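PDB 6KR5: cysteine synthase 3 from Entamoeba histolytica, which catalyses the pyridoxal-phosphate-dependent formation of L-cysteine from O-acetyl-L-serine and sulfide, the final step of cysteine synthesis. Local coordinates for residues B[106-111]-B[127-132]; B[192-197]-B[244-249]; B[263-268]-B[329-334]. One frame throughout, in Å; residues are numbered along the deposited sequence. Where two conformers were deposited one is given.

Contact 1. Residues B[106-111]-B[127-132]; sequences IVMPST and LVLSDG
Strands 106-109 and 127-130 run parallel, their short axes approaching to 4.6 Å with a 27° twist between them. They are the two strands of a beta-alpha-beta unit whose crossover is helix 114-122, and strand 126-130 forms the outer edge of a four-stranded parallel sheet. Four backbone bonds join the segments in the usual staggered pattern. The straightest is Val128 N to Ile106 O, 2.8 Å at 174°, although its donor sits above the carbonyl plane. Met108 bonds through both its N and its O to strand 127-130: its N reaches Val128 O at 3.1 Å, nearly along the C=O axis, and its O accepts from Ser130 N at 3.0 Å. Pro109 N lies on the other edge of its strand, so its lack of an N-H costs this pairing nothing. Beyond it, where the chain leaves the strand, Ser110 N still reaches Ser130 O at 2.9 Å, in the carbonyl plane.

Ile106, Leu127, Met108 and Leu129 share the face next to helix 114-122. Met108 stands CG in the crowded position between backbone N and carbonyl carbon (chi1 53°), which lays it alongside Leu129; both point the same way, and CG meets Leu129 CD2 at 3.7 Å. Leu127 turns its CD2 branch back to the beta carbon of Ile106, CD2 to CB 3.9 Å. On the other face Val107 and Val128 also stand side by side, with Pro109 and Ser130 beyond them, and helix 135-149 packs on Val128, Pro109 and Ser130 through Ala139, Lys142 and Leu146. Past the strand ends Asp131 turns away to a salt bridge with Lys134, while Ser110 rests its CB against Leu129 CB at 3.9 Å.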
ATOM      1  N   ILE B 106     -13.669   4.830  17.611  1.00 18.87           N
ATOM      2  CA  ILE B 106     -14.379   4.317  16.442  1.00 17.72           C
ATOM      3  C   ILE B 106     -15.459   3.356  16.909  1.00 18.44           C
ATOM      4  O   ILE B 106     -15.167   2.392  17.629  1.00 20.61           O
ATOM      5  CB  ILE B 106     -13.430   3.600  15.462  1.00 18.71           C
ATOM      6  CG1 ILE B 106     -12.287   4.523  15.024  1.00 19.95           C
ATOM      7  CG2 ILE B 106     -14.225   3.013  14.284  1.00 20.42           C
ATOM      8  CD1 ILE B 106     -12.692   5.732  14.242  1.00 17.66           C
ATOM      9  N   VAL B 107     -16.700   3.609  16.488  1.00 20.48           N
ATOM     10  CA  VAL B 107     -17.846   2.781  16.849  1.00 21.52           C
ATOM     11  C   VAL B 107     -18.181   1.877  15.671  1.00 20.46           C
ATOM     12  O   VAL B 107     -18.362   2.362  14.550  1.00 21.97           O
ATOM     13  CB  VAL B 107     -19.060   3.646  17.225  1.00 22.33           C
ATOM     14  CG1 VAL B 107     -20.151   2.773  17.804  1.00 24.18           C
ATOM     15  CG2 VAL B 107     -18.638   4.745  18.197  1.00 26.22           C
ATOM     16  N   MET B 108     -18.279   0.576  15.922  0.66 24.06           N
ATOM     17  CA  MET B 108     -18.567  -0.397  14.872  0.66 24.08           C
ATOM     18  C   MET B 108     -19.128  -1.656  15.529  0.66 22.99           C
ATOM     19  O   MET B 108     -18.876  -1.905  16.710  0.66 24.10           O
ATOM     20  CB  MET B 108     -17.299  -0.733  14.075  0.66 24.44           C
ATOM     21  CG  MET B 108     -16.159  -1.171  14.973  0.66 20.49           C
ATOM     22  SD  MET B 108     -14.581  -1.172  14.120  0.66 26.80           S
ATOM     23  CE  MET B 108     -15.038  -2.070  12.638  0.66 24.57           C
ATOM     24  N   PRO B 109     -19.885  -2.465  14.777  1.00 23.88           N
ATOM     25  CA  PRO B 109     -20.332  -3.751  15.345  1.00 27.87           C
ATOM     26  C   PRO B 109     -19.150  -4.686  15.553  1.00 25.43           C
ATOM     27  O   PRO B 109     -18.193  -4.690  14.776  1.00 25.90           O
ATOM     28  CB  PRO B 109     -21.295  -4.289  14.275  1.00 28.83           C
ATOM     29  CG  PRO B 109     -21.623  -3.115  13.408  1.00 23.84           C
ATOM     30  CD  PRO B 109     -20.398  -2.252  13.424  1.00 23.21           C
ATOM     31  N   SER B 110     -19.226  -5.489  16.625  1.00 32.20           N
ATOM     32  CA  SER B 110     -18.063  -6.253  17.076  1.00 30.17           C
ATOM     33  C   SER B 110     -17.551  -7.217  16.010  1.00 32.07           C
ATOM     34  O   SER B 110     -16.355  -7.530  15.978  1.00 32.95           O
ATOM     35  CB  SER B 110     -18.401  -7.024  18.354  1.00 30.44           C
ATOM     36  OG  SER B 110     -19.170  -8.185  18.063  1.00 33.90           O
ATOM     37  N   THR B 111     -18.427  -7.683  15.128  1.00 33.75           N
ATOM     38  CA  THR B 111     -18.077  -8.689  14.135  1.00 31.87           C
ATOM     39  C   THR B 111     -17.721  -8.098  12.779  1.00 33.52           C
ATOM     40  O   THR B 111     -17.434  -8.854  11.848  1.00 31.09           O
ATOM     41  CB  THR B 111     -19.234  -9.680  13.984  1.00 40.47           C
ATOM     42  OG1 THR B 111     -20.455  -8.959  13.777  1.00 34.09           O
ATOM     43  CG2 THR B 111     -19.363 -10.521  15.243  1.00 34.51           C
ATOM     44  N   LEU B 127     -11.601   1.245  20.275  1.00 23.30           N
ATOM     45  CA  LEU B 127     -12.730   0.656  19.575  1.00 20.68           C
ATOM     46  C   LEU B 127     -13.915   0.511  20.514  1.00 24.90           C
ATOM     47  O   LEU B 127     -13.794  -0.058  21.607  1.00 29.95           O
ATOM     48  CB  LEU B 127     -12.357  -0.705  18.988  1.00 24.30           C
ATOM     49  CG  LEU B 127     -11.314  -0.629  17.887  1.00 23.14           C
ATOM     50  CD1 LEU B 127     -11.203  -1.988  17.221  1.00 30.58           C
ATOM     51  CD2 LEU B 127     -11.671   0.438  16.865  1.00 27.89           C
ATOM     52  N   VAL B 128     -15.051   1.029  20.090  1.00 21.07           N
ATOM     53  CA  VAL B 128     -16.310   0.875  20.796  1.00 23.56           C
ATOM     54  C   VAL B 128     -17.111  -0.125  19.979  1.00 26.71           C
ATOM     55  O   VAL B 128     -17.675   0.221  18.936  1.00 23.83           O
ATOM     56  CB  VAL B 128     -17.048   2.207  20.963  1.00 24.39           C
ATOM     57  CG1 VAL B 128     -18.352   1.987  21.700  1.00 29.28           C
ATOM     58  CG2 VAL B 128     -16.172   3.180  21.737  1.00 25.53           C
ATOM     59  N   LEU B 129     -17.125  -1.378  20.435  1.00 28.74           N
ATOM     60  CA  LEU B 129     -17.713  -2.486  19.693  1.00 29.23           C
ATOM     61  C   LEU B 129     -19.121  -2.724  20.209  1.00 30.11           C
ATOM     62  O   LEU B 129     -19.303  -3.225  21.325  1.00 34.02           O
ATOM     63  CB  LEU B 129     -16.878  -3.754  19.846  1.00 27.78           C
ATOM     64  CG  LEU B 129     -15.425  -3.664  19.405  1.00 27.70           C
ATOM     65  CD1 LEU B 129     -14.741  -5.019  19.584  1.00 29.15           C
ATOM     66  CD2 LEU B 129     -15.365  -3.208  17.960  1.00 27.64           C
ATOM     67  N   SER B 130     -20.114  -2.367  19.403  1.00 25.72           N
ATOM     68  CA  SER B 130     -21.486  -2.701  19.738  1.00 27.90           C
ATOM     69  C   SER B 130     -21.748  -4.182  19.457  1.00 31.68           C
ATOM     70  O   SER B 130     -20.935  -4.877  18.836  1.00 28.75           O
ATOM     71  CB  SER B 130     -22.453  -1.818  18.956  1.00 30.22           C
ATOM     72  OG  SER B 130     -22.060  -1.717  17.599  1.00 30.71           O
ATOM     73  N   ASP B 131     -22.897  -4.667  19.931  1.00 29.64           N
ATOM     74  CA  ASP B 131     -23.207  -6.091  19.833  1.00 30.80           C
ATOM     75  C   ASP B 131     -23.234  -6.533  18.376  1.00 29.33           C
ATOM     76  O   ASP B 131     -23.932  -5.939  17.548  1.00 29.66           O
ATOM     77  CB  ASP B 131     -24.559  -6.392  20.483  1.00 34.24           C
ATOM     78  CG  ASP B 131     -24.592  -6.069  21.969  1.00 47.24           C
ATOM     79  OD1 ASP B 131     -23.515  -5.953  22.593  1.00 49.93           O
ATOM     80  OD2 ASP B 131     -25.710  -5.930  22.513  1.00 48.98           O
ATOM     81  N   GLY B 132     -22.471  -7.584  18.063  1.00 34.98           N
ATOM     82  CA  GLY B 132     -22.470  -8.099  16.703  1.00 34.92           C
ATOM     83  C   GLY B 132     -23.863  -8.449  16.209  1.00 31.80           C
ATOM     84  O   GLY B 132     -24.212  -8.168  15.059  1.00 33.06           O
TER

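Contact 2. Residues B[192-197]-B[244-249]; sequences GTAGTV and DIYKKE. With PLP (pyridoxal-5'-phosphate), chain D.
The phosphate-binding pocket of the pyridoxal-5'-phosphate cofactor is built by residues 192-196, and loop 244-249 closes over the back of that turn. Each of the three terminal phosphate oxygens takes two bonds from it. O1P accepts from Gly192 N at 2.7 Å and from Ala194 N at 2.9 Å; O2P from the backbone N of Thr193 and, at 2.6 Å, from its OG1; O3P from the backbone N of Thr196 and, at 2.7 Å, from its OG1. Thr193 OG1 is held by more than the phosphate: it takes Gly195 N at 3.1 Å and 164°, an ST turn, and is also bonded to Asn165 ND2.

This Gly-Thr-rich turn between strand 186-190 and helix 195-207 is the phosphate cup characteristic of fold-type II PLP enzymes. Ala194 is the N-cap, so the positive end of the helix dipole probably helps to hold the phosphate charge. The backbone of Ala194 takes a positive phi of 80°, and its methyl points off the cup toward the loop. There CB meets the edge of the Tyr246 ring, in plane, at CD1, 3.8 Å away; the ring is set there by a CG anti to the backbone N (chi1 -165°). Ile245 packs against the turn's peptides instead: its CB lies 3.5 Å from Thr193 O, a carbonyl that accepts from Thr243 OG1, and its CG2 branch lies over the face of the Ala194-Gly195 peptide, 4.1 Å from Ala194 CB.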
ATOM      1  N   GLY B 192     -19.193   7.275  -2.017  1.00 18.77           N
ATOM      2  CA  GLY B 192     -19.486   6.860  -0.659  1.00 18.71           C
ATOM      3  C   GLY B 192     -20.004   8.047   0.127  1.00 17.22           C
ATOM      4  O   GLY B 192     -21.227   8.211   0.264  1.00 19.73           O
ATOM      5  N   THR B 193     -19.087   8.886   0.631  1.00 16.69           N
ATOM      6  CA  THR B 193     -19.486  10.135   1.276  1.00 18.35           C
ATOM      7  C   THR B 193     -19.851  11.206   0.262  1.00 17.26           C
ATOM      8  O   THR B 193     -20.530  12.177   0.624  1.00 19.21           O
ATOM      9  CB  THR B 193     -18.375  10.687   2.181  1.00 19.58           C
ATOM     10  OG1 THR B 193     -17.262  11.126   1.387  1.00 18.52           O
ATOM     11  CG2 THR B 193     -17.917   9.638   3.196  1.00 21.75           C
ATOM     12  N   ALA B 194     -19.384  11.057  -0.981  1.00 18.28           N
ATOM     13  CA  ALA B 194     -19.466  11.988  -2.107  1.00 17.55           C
ATOM     14  C   ALA B 194     -18.404  13.079  -2.006  1.00 19.59           C
ATOM     15  O   ALA B 194     -18.359  13.946  -2.874  1.00 19.01           O
ATOM     16  CB  ALA B 194     -20.861  12.622  -2.277  1.00 18.77           C
ATOM     17  N   GLY B 195     -17.520  13.046  -1.002  1.00 18.78           N
ATOM     18  CA  GLY B 195     -16.462  14.044  -0.933  1.00 19.41           C
ATOM     19  C   GLY B 195     -15.606  14.109  -2.184  1.00 20.75           C
ATOM     20  O   GLY B 195     -15.232  15.196  -2.636  1.00 18.76           O
ATOM     21  N   THR B 196     -15.275  12.947  -2.756  1.00 18.55           N
ATOM     22  CA  THR B 196     -14.405  12.925  -3.932  1.00 16.96           C
ATOM     23  C   THR B 196     -15.115  13.497  -5.149  1.00 19.89           C
ATOM     24  O   THR B 196     -14.586  14.390  -5.821  1.00 20.02           O
ATOM     25  CB  THR B 196     -13.919  11.512  -4.235  1.00 18.05           C
ATOM     26  OG1 THR B 196     -13.166  11.018  -3.120  1.00 20.13           O
ATOM     27  CG2 THR B 196     -13.016  11.528  -5.448  1.00 19.75           C
ATOM     28  N   VAL B 197     -16.314  12.992  -5.453  1.00 19.62           N
ATOM     29  CA  VAL B 197     -16.961  13.400  -6.698  1.00 18.78           C
ATOM     30  C   VAL B 197     -17.283  14.891  -6.658  1.00 19.92           C
ATOM     31  O   VAL B 197     -17.071  15.608  -7.646  1.00 19.66           O
ATOM     32  CB  VAL B 197     -18.199  12.525  -6.987  1.00 18.76           C
ATOM     33  CG1 VAL B 197     -19.355  12.792  -6.031  1.00 19.97           C
ATOM     34  CG2 VAL B 197     -18.662  12.707  -8.446  1.00 18.78           C
ATOM     35  N   ASP B 244     -25.139  14.460   2.796  1.00 21.27           N
ATOM     36  CA  ASP B 244     -25.184  15.916   2.914  1.00 21.95           C
ATOM     37  C   ASP B 244     -24.166  16.592   1.999  1.00 24.04           C
ATOM     38  O   ASP B 244     -24.377  17.729   1.569  1.00 22.63           O
ATOM     39  CB  ASP B 244     -24.950  16.334   4.368  1.00 21.75           C
ATOM     40  CG  ASP B 244     -26.173  16.136   5.246  1.00 29.70           C
ATOM     41  OD1 ASP B 244     -27.287  15.985   4.709  1.00 29.09           O
ATOM     42  OD2 ASP B 244     -26.018  16.143   6.487  1.00 32.03           O
ATOM     43  N   ILE B 245     -23.057  15.912   1.685  1.00 19.88           N
ATOM     44  CA  ILE B 245     -22.045  16.490   0.805  1.00 21.04           C
ATOM     45  C   ILE B 245     -22.513  16.510  -0.647  1.00 18.75           C
ATOM     46  O   ILE B 245     -22.116  17.387  -1.427  1.00 19.94           O
ATOM     47  CB  ILE B 245     -20.727  15.703   0.961  1.00 18.40           C
ATOM     48  CG1 ILE B 245     -20.087  16.022   2.306  1.00 19.86           C
ATOM     49  CG2 ILE B 245     -19.771  15.988  -0.187  1.00 19.81           C
ATOM     50  CD1 ILE B 245     -18.901  15.111   2.668  1.00 20.80           C
ATOM     51  N   TYR B 246     -23.325  15.534  -1.048  1.00 19.74           N
ATOM     52  CA  TYR B 246     -23.716  15.414  -2.447  1.00 20.90           C
ATOM     53  C   TYR B 246     -24.430  16.672  -2.932  1.00 21.31           C
ATOM     54  O   TYR B 246     -25.343  17.180  -2.271  1.00 24.19           O
ATOM     55  CB  TYR B 246     -24.616  14.196  -2.644  1.00 20.93           C
ATOM     56  CG  TYR B 246     -24.756  13.816  -4.098  1.00 20.21           C
ATOM     57  CD1 TYR B 246     -23.749  13.121  -4.748  1.00 21.23           C
ATOM     58  CD2 TYR B 246     -25.883  14.177  -4.828  1.00 25.00           C
ATOM     59  CE1 TYR B 246     -23.863  12.772  -6.084  1.00 24.97           C
ATOM     60  CE2 TYR B 246     -26.000  13.839  -6.164  1.00 24.02           C
ATOM     61  CZ  TYR B 246     -24.988  13.136  -6.781  1.00 24.37           C
ATOM     62  OH  TYR B 246     -25.080  12.786  -8.107  1.00 26.37           O
ATOM     63  N   LYS B 247     -24.013  17.160  -4.100  1.00 21.26           N
ATOM     64  CA  LYS B 247     -24.631  18.308  -4.769  1.00 23.15           C
ATOM     65  C   LYS B 247     -24.941  17.875  -6.194  1.00 23.61           C
ATOM     66  O   LYS B 247     -24.033  17.814  -7.025  1.00 24.53           O
ATOM     67  CB  LYS B 247     -23.711  19.520  -4.782  1.00 26.17           C
ATOM     68  CG  LYS B 247     -23.459  20.189  -3.476  1.00 30.95           C
ATOM     69  CD  LYS B 247     -22.349  21.218  -3.666  1.00 37.52           C
ATOM     70  CE  LYS B 247     -22.631  22.507  -2.929  1.00 40.66           C
ATOM     71  NZ  LYS B 247     -21.571  23.516  -3.207  1.00 37.89           N
ATOM     72  N   LYS B 248     -26.219  17.609  -6.485  1.00 25.07           N
ATOM     73  CA  LYS B 248     -26.580  17.055  -7.786  1.00 24.97           C
ATOM     74  C   LYS B 248     -26.155  17.960  -8.937  1.00 25.31           C
ATOM     75  O   LYS B 248     -25.861  17.465 -10.034  1.00 26.07           O
ATOM     76  CB  LYS B 248     -28.088  16.799  -7.842  1.00 28.53           C
ATOM     77  CG  LYS B 248     -28.925  18.057  -7.714  1.00 30.87           C
ATOM     78  CD  LYS B 248     -30.401  17.748  -7.898  1.00 37.32           C
ATOM     79  CE  LYS B 248     -31.245  19.005  -7.733  1.00 36.00           C
ATOM     80  NZ  LYS B 248     -30.968  19.699  -6.444  1.00 45.73           N
ATOM     81  N   GLU B 249     -26.105  19.277  -8.711  1.00 25.56           N
ATOM     82  CA  GLU B 249     -25.769  20.193  -9.795  1.00 28.42           C
ATOM     83  C   GLU B 249     -24.313  20.076 -10.242  1.00 30.02           C
ATOM     84  O   GLU B 249     -23.988  20.531 -11.341  1.00 30.24           O
ATOM     85  CB  GLU B 249     -26.078  21.631  -9.382  1.00 30.49           C
ATOM     86  CG  GLU B 249     -25.211  22.168  -8.267  1.00 33.83           C
ATOM     87  CD  GLU B 249     -25.813  21.964  -6.881  1.00 40.24           C
ATOM     88  OE1 GLU B 249     -26.822  21.231  -6.752  1.00 33.52           O
ATOM     89  OE2 GLU B 249     -25.269  22.542  -5.914  1.00 50.38           O
TER
HETATM   90  N1  PLP D 401     -14.316   3.338  -2.174  1.00 18.00           N
HETATM   91  C2  PLP D 401     -13.659   3.193  -0.983  1.00 18.83           C
HETATM   92  C2A PLP D 401     -12.898   1.926  -0.740  1.00 19.55           C
HETATM   93  C3  PLP D 401     -13.705   4.206  -0.042  1.00 19.99           C
HETATM   94  O3  PLP D 401     -13.045   4.037   1.142  1.00 21.62           O
HETATM   95  C4  PLP D 401     -14.413   5.370  -0.309  1.00 17.41           C
HETATM   96  C4A PLP D 401     -14.564   6.428   0.724  1.00 25.85           C
HETATM   97  O4A PLP D 401     -14.063   6.278   1.845  1.00 25.38           O
HETATM   98  C5  PLP D 401     -15.074   5.508  -1.528  1.00 18.77           C
HETATM   99  C6  PLP D 401     -15.021   4.483  -2.446  1.00 19.71           C
HETATM  100  C5A PLP D 401     -15.904   6.725  -1.869  1.00 19.70           C
HETATM  101  O4P PLP D 401     -15.220   7.945  -1.785  1.00 17.81           O
HETATM  102  P   PLP D 401     -16.065   9.206  -1.273  1.00 18.62           P
HETATM  103  O1P PLP D 401     -17.341   9.274  -2.094  1.00 18.11           O
HETATM  104  O2P PLP D 401     -16.389   8.971   0.174  1.00 19.28           O
HETATM  105  O3P PLP D 401     -15.206  10.401  -1.475  1.00 17.87           O

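Contact 3. Residues B[263-268]-B[329-334]; sequences WKMARA and QVLDSL
Helices 259-273 and 327-335, the latter the last helix of the chain, pass each other roughly antiparallel at 147°, with the axes of the two short segments 10.8 Å apart. At that spacing side chains, not backbones, make the contact, and its tightest carbon packing is where Lys264 and Leu334 slide past each other in opposite directions. Lys264 leaves its helix with CG anti to the backbone N, then bends at chi3 (70°), which carries CE beside the CD2 branch of Leu334 at 3.5 Å, tighter than carbon pairs usually come. The other branch of Leu334 turns inward: CD1 lies 4.0 Å from Met265 SD, the two chains crossing obliquely.

Further along, the fit loosens. The methyl of Ala268 faces the CG1 branch of Val330 at 4.2 Å, and the end of Met265, folded at chi2 and chi3, reaches Leu331 more loosely, CE to CD2 4.3 Å. Met265 is shared with helix 279-292, where Ile285, Leu286 and Leu289 pack on it, so this inner side merges with the hydrophobic core of the domain.

On the solvent side stands exposed Ser333, the polar counterpart of that apolar seam. Lys264 NZ donates to Ser333 OG at 3.0 Å. The hydroxyl, held in the crowded position between backbone N and carbonyl carbon (chi1 84°), in turn gives its proton to Val330 O at 2.8 Å, in the carbonyl plane and on a lone pair. With its proton thus committed to its own helix, Ser333 OG meets the ammonium purely as an acceptor, and a lysine whose CE packs on Leu334 ends its chain in a bond between the two helices.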
ATOM      1  N   TRP B 263     -16.916  -6.528  -9.288  1.00 20.86           N
ATOM      2  CA  TRP B 263     -15.935  -7.516  -8.862  1.00 18.49           C
ATOM      3  C   TRP B 263     -15.203  -8.108 -10.056  1.00 21.39           C
ATOM      4  O   TRP B 263     -13.979  -8.266 -10.028  1.00 21.67           O
ATOM      5  CB  TRP B 263     -16.604  -8.635  -8.081  1.00 21.70           C
ATOM      6  CG  TRP B 263     -17.237  -8.224  -6.816  1.00 20.04           C
ATOM      7  CD1 TRP B 263     -17.036  -7.064  -6.113  1.00 21.16           C
ATOM      8  CD2 TRP B 263     -18.185  -8.990  -6.072  1.00 23.82           C
ATOM      9  NE1 TRP B 263     -17.818  -7.067  -4.972  1.00 26.04           N
ATOM     10  CE2 TRP B 263     -18.528  -8.237  -4.928  1.00 22.35           C
ATOM     11  CE3 TRP B 263     -18.792 -10.234  -6.273  1.00 24.06           C
ATOM     12  CZ2 TRP B 263     -19.432  -8.702  -3.979  1.00 25.41           C
ATOM     13  CZ3 TRP B 263     -19.696 -10.690  -5.334  1.00 27.08           C
ATOM     14  CH2 TRP B 263     -20.010  -9.922  -4.205  1.00 24.91           C
ATOM     15  N   LYS B 264     -15.953  -8.477 -11.102  1.00 19.13           N
ATOM     16  CA  LYS B 264     -15.329  -9.026 -12.302  1.00 19.95           C
ATOM     17  C   LYS B 264     -14.364  -8.021 -12.929  1.00 21.34           C
ATOM     18  O   LYS B 264     -13.256  -8.386 -13.339  1.00 20.92           O
ATOM     19  CB  LYS B 264     -16.407  -9.445 -13.301  1.00 21.37           C
ATOM     20  CG  LYS B 264     -15.842 -10.110 -14.548  1.00 24.38           C
ATOM     21  CD  LYS B 264     -16.880 -10.989 -15.246  1.00 31.57           C
ATOM     22  CE  LYS B 264     -17.967 -10.165 -15.883  1.00 36.22           C
ATOM     23  NZ  LYS B 264     -19.067 -10.993 -16.468  1.00 42.72           N
ATOM     24  N   MET B 265     -14.762  -6.745 -12.997  1.00 20.35           N
ATOM     25  CA  MET B 265     -13.855  -5.718 -13.503  1.00 19.59           C
ATOM     26  C   MET B 265     -12.573  -5.646 -12.678  1.00 19.96           C
ATOM     27  O   MET B 265     -11.473  -5.549 -13.238  1.00 19.37           O
ATOM     28  CB  MET B 265     -14.547  -4.356 -13.517  1.00 20.05           C
ATOM     29  CG  MET B 265     -13.723  -3.291 -14.215  1.00 20.42           C
ATOM     30  SD  MET B 265     -13.915  -3.376 -16.019  1.00 21.98           S
ATOM     31  CE  MET B 265     -12.319  -4.011 -16.510  1.00 22.25           C
ATOM     32  N   ALA B 266     -12.692  -5.681 -11.346  1.00 20.47           N
ATOM     33  CA  ALA B 266     -11.505  -5.600 -10.498  1.00 18.27           C
ATOM     34  C   ALA B 266     -10.558  -6.758 -10.767  1.00 20.25           C
ATOM     35  O   ALA B 266      -9.339  -6.571 -10.818  1.00 20.54           O
ATOM     36  CB  ALA B 266     -11.914  -5.573  -9.027  1.00 21.84           C
ATOM     37  N   ARG B 267     -11.103  -7.962 -10.945  1.00 18.65           N
ATOM     38  CA  ARG B 267     -10.258  -9.111 -11.260  1.00 18.20           C
ATOM     39  C   ARG B 267      -9.572  -8.941 -12.605  1.00 19.47           C
ATOM     40  O   ARG B 267      -8.419  -9.353 -12.777  1.00 20.63           O
ATOM     41  CB  ARG B 267     -11.083 -10.395 -11.257  1.00 19.10           C
ATOM     42  CG  ARG B 267     -11.492 -10.839  -9.865  1.00 21.34           C
ATOM     43  CD  ARG B 267     -12.081 -12.240  -9.883  1.00 23.73           C
ATOM     44  NE  ARG B 267     -13.407 -12.288 -10.502  1.00 23.37           N
ATOM     45  CZ  ARG B 267     -14.550 -12.094  -9.852  1.00 22.45           C
ATOM     46  NH1 ARG B 267     -14.543 -11.831  -8.549  1.00 24.84           N
ATOM     47  NH2 ARG B 267     -15.698 -12.180 -10.504  1.00 22.64           N
ATOM     48  N   ALA B 268     -10.271  -8.358 -13.580  1.00 20.72           N
ATOM     49  CA  ALA B 268      -9.674  -8.176 -14.904  1.00 19.74           C
ATOM     50  C   ALA B 268      -8.559  -7.136 -14.873  1.00 19.52           C
ATOM     51  O   ALA B 268      -7.539  -7.289 -15.555  1.00 20.80           O
ATOM     52  CB  ALA B 268     -10.750  -7.777 -15.910  1.00 20.69           C
ATOM     53  N   GLN B 329     -13.197 -12.545 -23.935  1.00 22.68           N
ATOM     54  CA  GLN B 329     -14.486 -13.001 -23.431  1.00 20.06           C
ATOM     55  C   GLN B 329     -14.923 -12.169 -22.237  1.00 21.17           C
ATOM     56  O   GLN B 329     -16.097 -11.800 -22.121  1.00 22.66           O
ATOM     57  CB  GLN B 329     -14.428 -14.474 -23.048  1.00 20.40           C
ATOM     58  CG  GLN B 329     -14.271 -15.391 -24.261  1.00 23.44           C
ATOM     59  CD  GLN B 329     -14.284 -16.856 -23.884  1.00 21.16           C
ATOM     60  OE1 GLN B 329     -13.255 -17.422 -23.490  1.00 23.49           O
ATOM     61  NE2 GLN B 329     -15.452 -17.483 -24.011  1.00 24.16           N
ATOM     62  N   VAL B 330     -13.989 -11.876 -21.333  1.00 20.10           N
ATOM     63  CA  VAL B 330     -14.340 -11.107 -20.143  1.00 21.04           C
ATOM     64  C   VAL B 330     -14.723  -9.685 -20.521  1.00 22.39           C
ATOM     65  O   VAL B 330     -15.736  -9.159 -20.048  1.00 21.57           O
ATOM     66  CB  VAL B 330     -13.184 -11.130 -19.126  1.00 21.43           C
ATOM     67  CG1 VAL B 330     -13.452 -10.123 -18.019  1.00 23.38           C
ATOM     68  CG2 VAL B 330     -13.044 -12.513 -18.535  1.00 23.04           C
ATOM     69  N   LEU B 331     -13.923  -9.032 -21.369  1.00 21.02           N
ATOM     70  CA  LEU B 331     -14.236  -7.648 -21.723  1.00 20.00           C
ATOM     71  C   LEU B 331     -15.515  -7.559 -22.547  1.00 24.80           C
ATOM     72  O   LEU B 331     -16.295  -6.618 -22.378  1.00 24.84           O
ATOM     73  CB  LEU B 331     -13.074  -7.010 -22.472  1.00 21.43           C
ATOM     74  CG  LEU B 331     -11.822  -6.773 -21.627  1.00 20.50           C
ATOM     75  CD1 LEU B 331     -10.772  -6.079 -22.469  1.00 24.62           C
ATOM     76  CD2 LEU B 331     -12.145  -5.945 -20.394  1.00 24.38           C
ATOM     77  N   ASP B 332     -15.750  -8.524 -23.445  1.00 23.82           N
ATOM     78  CA  ASP B 332     -17.022  -8.554 -24.167  1.00 24.39           C
ATOM     79  C   ASP B 332     -18.201  -8.652 -23.202  1.00 26.84           C
ATOM     80  O   ASP B 332     -19.220  -7.976 -23.386  1.00 27.29           O
ATOM     81  CB  ASP B 332     -17.054  -9.728 -25.144  1.00 23.23           C
ATOM     82  CG  ASP B 332     -16.390  -9.414 -26.475  1.00 29.99           C
ATOM     83  OD1 ASP B 332     -16.114  -8.232 -26.758  1.00 33.72           O
ATOM     84  OD2 ASP B 332     -16.153 -10.368 -27.251  1.00 30.95           O
ATOM     85  N   SER B 333     -18.085  -9.494 -22.171  1.00 26.42           N
ATOM     86  CA  SER B 333     -19.186  -9.678 -21.227  1.00 24.58           C
ATOM     87  C   SER B 333     -19.478  -8.404 -20.443  1.00 26.40           C
ATOM     88  O   SER B 333     -20.610  -8.200 -19.985  1.00 32.17           O
ATOM     89  CB  SER B 333     -18.869 -10.837 -20.278  1.00 26.22           C
ATOM     90  OG  SER B 333     -18.058 -10.415 -19.189  1.00 29.54           O
ATOM     91  N   LEU B 334     -18.488  -7.535 -20.305  1.00 24.78           N
ATOM     92  CA  LEU B 334     -18.622  -6.309 -19.532  1.00 26.82           C
ATOM     93  C   LEU B 334     -18.964  -5.096 -20.374  1.00 26.88           C
ATOM     94  O   LEU B 334     -19.667  -4.193 -19.889  1.00 28.77           O
ATOM     95  CB  LEU B 334     -17.319  -6.031 -18.773  1.00 23.46           C
ATOM     96  CG  LEU B 334     -17.014  -6.979 -17.621  1.00 24.20           C
ATOM     97  CD1 LEU B 334     -15.582  -6.798 -17.166  1.00 29.17           C
ATOM     98  CD2 LEU B 334     -17.989  -6.731 -16.487  1.00 33.25           C
TER

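Overall arrangement
Contact 2 is the most central of the three, its centre about 12 Å from that of the chain, and it alone touches the cofactor; the centres of contacts 1 and 3 lie about 22 and 20 Å out. Contacts 2 and 3 are nevertheless both buried, whereas contact 1 is partly buried, with exposed residues. No two share a helix or strand. Contact 1 is held chiefly by backbone bonds at the edge of the four-stranded sheet. Contact 3, between helices, depends on side chains and carries its one cross-bond at its solvent-facing edge. In contact 2 the joint between turn and loop is apolar, and most of the N-H and hydroxyl groups of residues 192-196 serve the phosphate.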